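Local coordinates for membrane-associated protein VP24 (Marburg virus - Musoke, Kenya, 1980, PDB 4OR8) that may act as a minor matrix protein of the virion, with a role in nucleocapsid assembly and virus budding, and interacts with the nucleoprotein, at residues 44-49 against 53-58; 136-141 against 196-201. One frame throughout, in Å; residues are numbered along the deposited sequence.

Interaction 1: residues 44-49 against 53-58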
ATOM      1  N   ILE B  44       2.716  22.156  -5.455  1.00 32.97           N
ATOM      2  CA  ILE B  44       4.174  22.135  -5.431  1.00 40.49           C
ATOM      3  C   ILE B  44       4.752  20.725  -5.490  1.00 31.94           C
ATOM      4  O   ILE B  44       4.910  20.069  -4.461  1.00 31.96           O
ATOM      5  CB  ILE B  44       4.726  22.832  -4.168  1.00 40.62           C
ATOM      6  CG1 ILE B  44       3.989  24.150  -3.912  1.00 42.91           C
ATOM      7  CG2 ILE B  44       6.223  23.062  -4.303  1.00 26.44           C
ATOM      8  CD1 ILE B  44       4.181  25.180  -5.004  1.00 47.59           C
ATOM      9  N   LYS B  45       5.075  20.267  -6.694  1.00 31.00           N
ATOM     10  CA  LYS B  45       5.715  18.972  -6.868  1.00 31.32           C
ATOM     11  C   LYS B  45       7.228  19.134  -6.912  1.00 34.83           C
ATOM     12  O   LYS B  45       7.744  20.035  -7.568  1.00 42.18           O
ATOM     13  CB  LYS B  45       5.241  18.294  -8.153  1.00 26.48           C
ATOM     14  CG  LYS B  45       5.675  16.842  -8.265  1.00 31.33           C
ATOM     15  CD  LYS B  45       5.745  16.375  -9.709  1.00 30.35           C
ATOM     16  CE  LYS B  45       6.929  16.998 -10.429  1.00 35.97           C
ATOM     17  NZ  LYS B  45       7.026  16.538 -11.841  1.00 39.87           N
ATOM     18  N   GLU B  46       7.935  18.257  -6.212  1.00 27.72           N
ATOM     19  CA  GLU B  46       9.390  18.283  -6.209  1.00 33.62           C
ATOM     20  C   GLU B  46       9.954  16.899  -5.915  1.00 41.99           C
ATOM     21  O   GLU B  46       9.486  16.215  -5.003  1.00 38.28           O
ATOM     22  CB  GLU B  46       9.912  19.303  -5.196  1.00 35.49           C
ATOM     23  CG  GLU B  46       9.220  19.250  -3.844  1.00 53.06           C
ATOM     24  CD  GLU B  46       9.825  20.221  -2.847  1.00 70.57           C
ATOM     25  OE1 GLU B  46      10.985  20.636  -3.051  1.00 78.79           O
ATOM     26  OE2 GLU B  46       9.140  20.573  -1.862  1.00 69.89           O
ATOM     27  N   PRO B  47      10.962  16.483  -6.695  1.00 47.75           N
ATOM     28  CA  PRO B  47      11.554  15.149  -6.554  1.00 37.21           C
ATOM     29  C   PRO B  47      12.160  14.950  -5.174  1.00 33.13           C
ATOM     30  O   PRO B  47      12.726  15.885  -4.610  1.00 33.31           O
ATOM     31  CB  PRO B  47      12.653  15.137  -7.624  1.00 25.75           C
ATOM     32  CG  PRO B  47      12.956  16.574  -7.880  1.00 34.50           C
ATOM     33  CD  PRO B  47      11.654  17.291  -7.713  1.00 38.00           C
ATOM     34  N   SER B  48      12.022  13.746  -4.631  1.00 28.88           N
ATOM     35  CA  SER B  48      12.603  13.428  -3.335  1.00 29.55           C
ATOM     36  C   SER B  48      13.011  11.963  -3.287  1.00 26.94           C
ATOM     37  O   SER B  48      12.938  11.257  -4.291  1.00 23.30           O
ATOM     38  CB  SER B  48      11.628  13.754  -2.199  1.00 33.42           C
ATOM     39  OG  SER B  48      10.542  12.843  -2.172  1.00 38.21           O
ATOM     40  N   VAL B  49      13.441  11.515  -2.113  1.00 32.08           N
ATOM     41  CA  VAL B  49      13.954  10.163  -1.953  1.00 24.21           C
ATOM     42  C   VAL B  49      12.891   9.118  -2.255  1.00 29.40           C
ATOM     43  O   VAL B  49      11.902   8.993  -1.535  1.00 40.29           O
ATOM     44  CB  VAL B  49      14.486   9.934  -0.534  1.00 25.27           C
ATOM     45  CG1 VAL B  49      15.020   8.520  -0.400  1.00 36.85           C
ATOM     46  CG2 VAL B  49      15.565  10.952  -0.212  1.00 24.23           C
ATOM     47  N   THR B  53       7.624  14.767  -3.723  1.00 27.96           N
ATOM     48  CA  THR B  53       6.826  15.371  -2.674  1.00 18.06           C
ATOM     49  C   THR B  53       5.907  16.409  -3.297  1.00 28.54           C
ATOM     50  O   THR B  53       6.344  17.257  -4.075  1.00 27.69           O
ATOM     51  CB  THR B  53       7.699  16.029  -1.597  1.00 21.96           C
ATOM     52  OG1 THR B  53       8.277  15.011  -0.769  1.00 35.32           O
ATOM     53  CG2 THR B  53       6.867  16.956  -0.727  1.00 28.33           C
ATOM     54  N   VAL B  54       4.624  16.321  -2.974  1.00 24.94           N
ATOM     55  CA  VAL B  54       3.680  17.326  -3.421  1.00 16.35           C
ATOM     56  C   VAL B  54       3.030  18.003  -2.230  1.00 19.51           C
ATOM     57  O   VAL B  54       2.446  17.347  -1.367  1.00 24.69           O
ATOM     58  CB  VAL B  54       2.601  16.739  -4.332  1.00 23.95           C
ATOM     59  CG1 VAL B  54       1.626  17.823  -4.736  1.00 24.03           C
ATOM     60  CG2 VAL B  54       3.239  16.109  -5.558  1.00 29.76           C
ATOM     61  N   LYS B  55       3.155  19.324  -2.185  1.00 25.95           N
ATOM     62  CA  LYS B  55       2.536  20.114  -1.133  1.00 22.58           C
ATOM     63  C   LYS B  55       1.302  20.823  -1.660  1.00 19.86           C
ATOM     64  O   LYS B  55       1.358  21.541  -2.660  1.00 29.38           O
ATOM     65  CB  LYS B  55       3.530  21.125  -0.560  1.00 26.81           C
ATOM     66  CG  LYS B  55       4.706  20.481   0.154  1.00 39.86           C
ATOM     67  CD  LYS B  55       5.606  21.516   0.799  1.00 47.55           C
ATOM     68  CE  LYS B  55       6.759  20.847   1.529  1.00 63.69           C
ATOM     69  NZ  LYS B  55       7.615  21.831   2.243  1.00 85.97           N
ATOM     70  N   TRP B  56       0.183  20.599  -0.989  1.00 22.26           N
ATOM     71  CA  TRP B  56      -1.057  21.290  -1.304  1.00 21.74           C
ATOM     72  C   TRP B  56      -1.835  21.486  -0.017  1.00 16.70           C
ATOM     73  O   TRP B  56      -2.037  20.540   0.740  1.00 20.71           O
ATOM     74  CB  TRP B  56      -1.881  20.497  -2.314  1.00 19.42           C
ATOM     75  CG  TRP B  56      -3.222  21.094  -2.553  1.00 23.85           C
ATOM     76  CD1 TRP B  56      -3.546  22.036  -3.481  1.00 16.85           C
ATOM     77  CD2 TRP B  56      -4.427  20.802  -1.839  1.00 20.05           C
ATOM     78  NE1 TRP B  56      -4.879  22.345  -3.395  1.00 14.55           N
ATOM     79  CE2 TRP B  56      -5.443  21.602  -2.391  1.00 19.19           C
ATOM     80  CE3 TRP B  56      -4.745  19.940  -0.785  1.00 14.38           C
ATOM     81  CZ2 TRP B  56      -6.756  21.564  -1.929  1.00 17.82           C
ATOM     82  CZ3 TRP B  56      -6.044  19.904  -0.328  1.00 13.51           C
ATOM     83  CH2 TRP B  56      -7.035  20.709  -0.899  1.00 14.24           C
ATOM     84  N   GLY B  57      -2.274  22.715   0.229  1.00 17.14           N
ATOM     85  CA  GLY B  57      -2.864  23.052   1.508  1.00 22.42           C
ATOM     86  C   GLY B  57      -1.830  22.792   2.584  1.00 21.79           C
ATOM     87  O   GLY B  57      -0.667  23.160   2.429  1.00 24.53           O
ATOM     88  N   ASN B  58      -2.243  22.144   3.667  1.00 21.42           N
ATOM     89  CA  ASN B  58      -1.301  21.743   4.705  1.00 16.88           C
ATOM     90  C   ASN B  58      -0.953  20.261   4.609  1.00 18.39           C
ATOM     91  O   ASN B  58      -0.482  19.661   5.573  1.00 23.69           O
ATOM     92  CB  ASN B  58      -1.839  22.086   6.097  1.00 14.04           C
ATOM     93  CG  ASN B  58      -3.166  21.422   6.388  1.00 19.72           C
ATOM     94  OD1 ASN B  58      -3.778  20.821   5.507  1.00 26.79           O
ATOM     95  ND2 ASN B  58      -3.628  21.539   7.628  1.00 24.14           N
TER
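Ile44, Lys45 and Glu46 pair with Lys55, Val54 and Thr53 in the two arms of an antiparallel beta hairpin. Side chains alternate between the two faces of this ribbon. Lys45 and Val54 form the non-hydrogen-bonded pair and share one face. There the CG of Lys45 lies 3.7 Å from CG2 of Val54, the two side chains crossing obliquely. Lys45 then bends at chi3 (72°) and carries its amine away from the partner strand. Ile44, Glu46, Thr53 and Lys55 occupy the other face. Ile44 and Lys55 meet there through their CB atoms, 4.2 Å apart. Glu46 has chi1 near 45°, which sets CG between its backbone N and carbonyl carbon. From there the extended chain leans across to Lys55. Glu46 OE2 stops 4.6 Å from Lys55 NZ, beyond a salt bridge, so any attraction is probably modest. Past Glu46, the Ser48 hydroxyl reaches Thr53 OG1 in a weak hydrogen bond of 3.4 Å.

Two pairs of backbone bonds hold the register. Ile44 N bonds to Lys55 O, and Lys55 N answers to Ile44 O. Glu46 N binds Thr53 O, while Thr53 N reaches Glu46 O at 2.7 Å.

Strand 44-48 is an outer strand of a three-stranded antiparallel sheet. Strand 51-56 is central, and Val54 bonds onward to Phe61 of strand 59-64. Trp43 packs on Val54, and Trp56 rests on Met168 of helix 161-178. Glu82 of the second subunit packs on Thr53.

Interaction 2: residues 136-141 against 196-201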
ATOM      1  N   LEU B 136     -11.098  25.328  -7.975  1.00 20.98           N
ATOM      2  CA  LEU B 136      -9.934  24.532  -7.589  1.00 19.02           C
ATOM      3  C   LEU B 136     -10.049  23.118  -8.130  1.00 15.12           C
ATOM      4  O   LEU B 136      -9.095  22.568  -8.677  1.00 16.95           O
ATOM      5  CB  LEU B 136      -9.786  24.487  -6.067  1.00 16.18           C
ATOM      6  CG  LEU B 136      -9.389  25.792  -5.380  1.00 28.20           C
ATOM      7  CD1 LEU B 136      -9.336  25.615  -3.867  1.00 23.78           C
ATOM      8  CD2 LEU B 136      -8.057  26.292  -5.910  1.00 21.78           C
ATOM      9  N   SER B 137     -11.232  22.540  -7.975  1.00 19.48           N
ATOM     10  CA  SER B 137     -11.481  21.179  -8.422  1.00 21.27           C
ATOM     11  C   SER B 137     -11.249  21.028  -9.922  1.00 24.72           C
ATOM     12  O   SER B 137     -10.614  20.069 -10.360  1.00 23.31           O
ATOM     13  CB  SER B 137     -12.902  20.748  -8.059  1.00 14.15           C
ATOM     14  OG  SER B 137     -13.120  19.399  -8.421  1.00 27.11           O
ATOM     15  N   GLU B 138     -11.763  21.976 -10.702  1.00 20.30           N
ATOM     16  CA  GLU B 138     -11.583  21.950 -12.149  1.00 20.70           C
ATOM     17  C   GLU B 138     -10.113  22.092 -12.510  1.00 22.92           C
ATOM     18  O   GLU B 138      -9.628  21.447 -13.439  1.00 26.69           O
ATOM     19  CB  GLU B 138     -12.398  23.053 -12.828  1.00 19.43           C
ATOM     20  CG  GLU B 138     -13.887  22.761 -12.917  1.00 36.84           C
ATOM     21  CD  GLU B 138     -14.656  23.833 -13.675  1.00 59.52           C
ATOM     22  OE1 GLU B 138     -14.088  24.918 -13.930  1.00 52.22           O
ATOM     23  OE2 GLU B 138     -15.833  23.588 -14.017  1.00 60.78           O
ATOM     24  N   TRP B 139      -9.412  22.937 -11.764  1.00 17.26           N
ATOM     25  CA  TRP B 139      -7.988  23.161 -11.976  1.00 21.88           C
ATOM     26  C   TRP B 139      -7.175  21.891 -11.738  1.00 29.52           C
ATOM     27  O   TRP B 139      -6.223  21.606 -12.464  1.00 32.30           O
ATOM     28  CB  TRP B 139      -7.491  24.294 -11.074  1.00 23.00           C
ATOM     29  CG  TRP B 139      -6.009  24.328 -10.905  1.00 24.96           C
ATOM     30  CD1 TRP B 139      -5.078  24.512 -11.882  1.00 27.00           C
ATOM     31  CD2 TRP B 139      -5.283  24.190  -9.678  1.00 20.39           C
ATOM     32  NE1 TRP B 139      -3.814  24.488 -11.342  1.00 28.13           N
ATOM     33  CE2 TRP B 139      -3.913  24.292  -9.989  1.00 22.87           C
ATOM     34  CE3 TRP B 139      -5.658  23.984  -8.347  1.00 22.01           C
ATOM     35  CZ2 TRP B 139      -2.918  24.196  -9.022  1.00 25.73           C
ATOM     36  CZ3 TRP B 139      -4.666  23.894  -7.384  1.00 22.56           C
ATOM     37  CH2 TRP B 139      -3.314  23.998  -7.728  1.00 28.71           C
ATOM     38  N   LEU B 140      -7.559  21.123 -10.723  1.00 20.43           N
ATOM     39  CA  LEU B 140      -6.845  19.893 -10.404  1.00 20.30           C
ATOM     40  C   LEU B 140      -7.138  18.782 -11.410  1.00 26.21           C
ATOM     41  O   LEU B 140      -6.259  17.985 -11.734  1.00 29.90           O
ATOM     42  CB  LEU B 140      -7.179  19.433  -8.985  1.00 22.17           C
ATOM     43  CG  LEU B 140      -6.660  20.333  -7.863  1.00 22.08           C
ATOM     44  CD1 LEU B 140      -7.345  20.004  -6.551  1.00 20.20           C
ATOM     45  CD2 LEU B 140      -5.154  20.190  -7.733  1.00 26.46           C
ATOM     46  N   LEU B 141      -8.366  18.737 -11.910  1.00 19.38           N
ATOM     47  CA  LEU B 141      -8.774  17.672 -12.820  1.00 21.02           C
ATOM     48  C   LEU B 141      -8.339  17.909 -14.263  1.00 32.18           C
ATOM     49  O   LEU B 141      -7.977  16.968 -14.968  1.00 35.63           O
ATOM     50  CB  LEU B 141     -10.293  17.473 -12.769  1.00 27.25           C
ATOM     51  CG  LEU B 141     -10.878  16.902 -11.477  1.00 24.16           C
ATOM     52  CD1 LEU B 141     -12.394  16.949 -11.511  1.00 36.92           C
ATOM     53  CD2 LEU B 141     -10.395  15.482 -11.261  1.00 23.79           C
ATOM     54  N   LYS B 196     -18.820  11.368 -12.417  1.00 32.69           N
ATOM     55  CA  LYS B 196     -18.658  12.202 -13.602  1.00 42.42           C
ATOM     56  C   LYS B 196     -18.379  13.631 -13.160  1.00 40.79           C
ATOM     57  O   LYS B 196     -19.080  14.165 -12.305  1.00 45.74           O
ATOM     58  CB  LYS B 196     -19.907  12.171 -14.485  1.00 36.97           C
ATOM     59  CG  LYS B 196     -20.030  10.954 -15.383  1.00 34.14           C
ATOM     60  CD  LYS B 196     -20.583   9.756 -14.632  1.00 56.09           C
ATOM     61  CE  LYS B 196     -20.952   8.631 -15.585  1.00 52.65           C
ATOM     62  NZ  LYS B 196     -21.480   7.444 -14.861  1.00 57.54           N
ATOM     63  N   LEU B 197     -17.349  14.241 -13.734  1.00 38.85           N
ATOM     64  CA  LEU B 197     -16.982  15.608 -13.388  1.00 27.83           C
ATOM     65  C   LEU B 197     -16.446  16.347 -14.608  1.00 47.46           C
ATOM     66  O   LEU B 197     -15.486  15.904 -15.240  1.00 47.09           O
ATOM     67  CB  LEU B 197     -15.942  15.624 -12.263  1.00 40.40           C
ATOM     68  CG  LEU B 197     -16.403  15.258 -10.847  1.00 41.77           C
ATOM     69  CD1 LEU B 197     -15.227  15.219  -9.877  1.00 32.09           C
ATOM     70  CD2 LEU B 197     -17.468  16.228 -10.359  1.00 38.19           C
ATOM     71  N   THR B 198     -17.083  17.471 -14.930  1.00 57.09           N
ATOM     72  CA  THR B 198     -16.691  18.328 -16.054  1.00 52.79           C
ATOM     73  C   THR B 198     -16.469  17.581 -17.370  1.00 46.39           C
ATOM     74  O   THR B 198     -15.515  17.858 -18.095  1.00 49.25           O
ATOM     75  CB  THR B 198     -15.441  19.170 -15.725  1.00 53.61           C
ATOM     76  OG1 THR B 198     -14.301  18.313 -15.592  1.00 60.50           O
ATOM     77  CG2 THR B 198     -15.648  19.948 -14.435  1.00 53.44           C
ATOM     78  N   GLY B 199     -17.351  16.635 -17.670  1.00 51.50           N
ATOM     79  CA  GLY B 199     -17.321  15.943 -18.945  1.00 38.94           C
ATOM     80  C   GLY B 199     -16.278  14.845 -19.063  1.00 55.87           C
ATOM     81  O   GLY B 199     -15.761  14.592 -20.153  1.00 63.63           O
ATOM     82  N   GLN B 200     -15.963  14.190 -17.950  1.00 32.83           N
ATOM     83  CA  GLN B 200     -15.067  13.039 -17.994  1.00 38.52           C
ATOM     84  C   GLN B 200     -15.310  12.037 -16.868  1.00 38.73           C
ATOM     85  O   GLN B 200     -15.256  12.382 -15.685  1.00 37.05           O
ATOM     86  CB  GLN B 200     -13.597  13.475 -18.046  1.00 48.80           C
ATOM     87  CG  GLN B 200     -13.150  14.424 -16.950  1.00 39.28           C
ATOM     88  CD  GLN B 200     -11.746  14.945 -17.197  1.00 39.49           C
ATOM     89  OE1 GLN B 200     -11.482  15.587 -18.213  1.00 34.24           O
ATOM     90  NE2 GLN B 200     -10.834  14.654 -16.278  1.00 50.64           N
ATOM     91  N   GLN B 201     -15.578  10.793 -17.254  1.00 25.69           N
ATOM     92  CA  GLN B 201     -15.884   9.738 -16.299  1.00 27.66           C
ATOM     93  C   GLN B 201     -14.641   9.299 -15.533  1.00 26.79           C
ATOM     94  O   GLN B 201     -13.672   8.828 -16.124  1.00 28.77           O
ATOM     95  CB  GLN B 201     -16.500   8.536 -17.013  1.00 23.54           C
ATOM     96  CG  GLN B 201     -17.196   7.567 -16.076  1.00 39.20           C
ATOM     97  CD  GLN B 201     -17.593   6.275 -16.759  1.00 53.75           C
ATOM     98  OE1 GLN B 201     -16.820   5.702 -17.529  1.00 50.54           O
ATOM     99  NE2 GLN B 201     -18.804   5.807 -16.480  1.00 57.39           N
TER
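Leu141 and Leu197 both place CG beside the backbone N, anti to the carbonyl carbon (chi1 -68° and -73°), which brings their CD1 methyls together. The two CD1 atoms meet at 3.7 Å, with the side chains crossing at about a right angle. Leu141 CD1 also lies against CB of Leu197.

Thr198 turns its two branches to different tasks. Its methyl CG2 sits 3.6 Å from CG of Glu138, and OE2 of Glu138 lies close to the same methyl. Its hydroxyl bonds back to Leu197 O at 2.7 Å. This bond stays within the turn. Its donor stands above the carbonyl plane and not on a lone pair, so it is poorly directed. Gln200 brings NE2 to 3.9 Å from Leu141 O, too long for a hydrogen bond. No hydrogen bond links the two segments, and the join is mainly van der Waals.

Thr198 and Gly199, both with positive phi, form a two-residue hairpin turn close to type I', closed by weak backbone bonds between Leu197 and Gln200. It links strands 192-196 and 201-206 and abuts the C-terminal part of helix 127-142, where Leu142 touches both Thr198 and Gln200. Gln200 also packs on Val215 and Arg217 of strand 210-221. Helix and mixed sheet thus meet here.

Interactions 1 and 2 lie in series along the chain, with centres 21 Å apart. The first is local to a hairpin near the edge of the three-stranded sheet. The second brings together segments 55 residues apart and joins a helix to a turn of the mixed sheet. Both also touch the second subunit. The two come together through tryptophans: Trp56 NE1 packs 4.3 Å from Trp139 CZ3. Neither ring takes part in its own segment pairing. Trp139 also forms a cation-pi contact with Arg109 of helix 104-115. Helix 127-142 therefore touches the hairpin through Trp139 and the turn through Leu141 and Glu138.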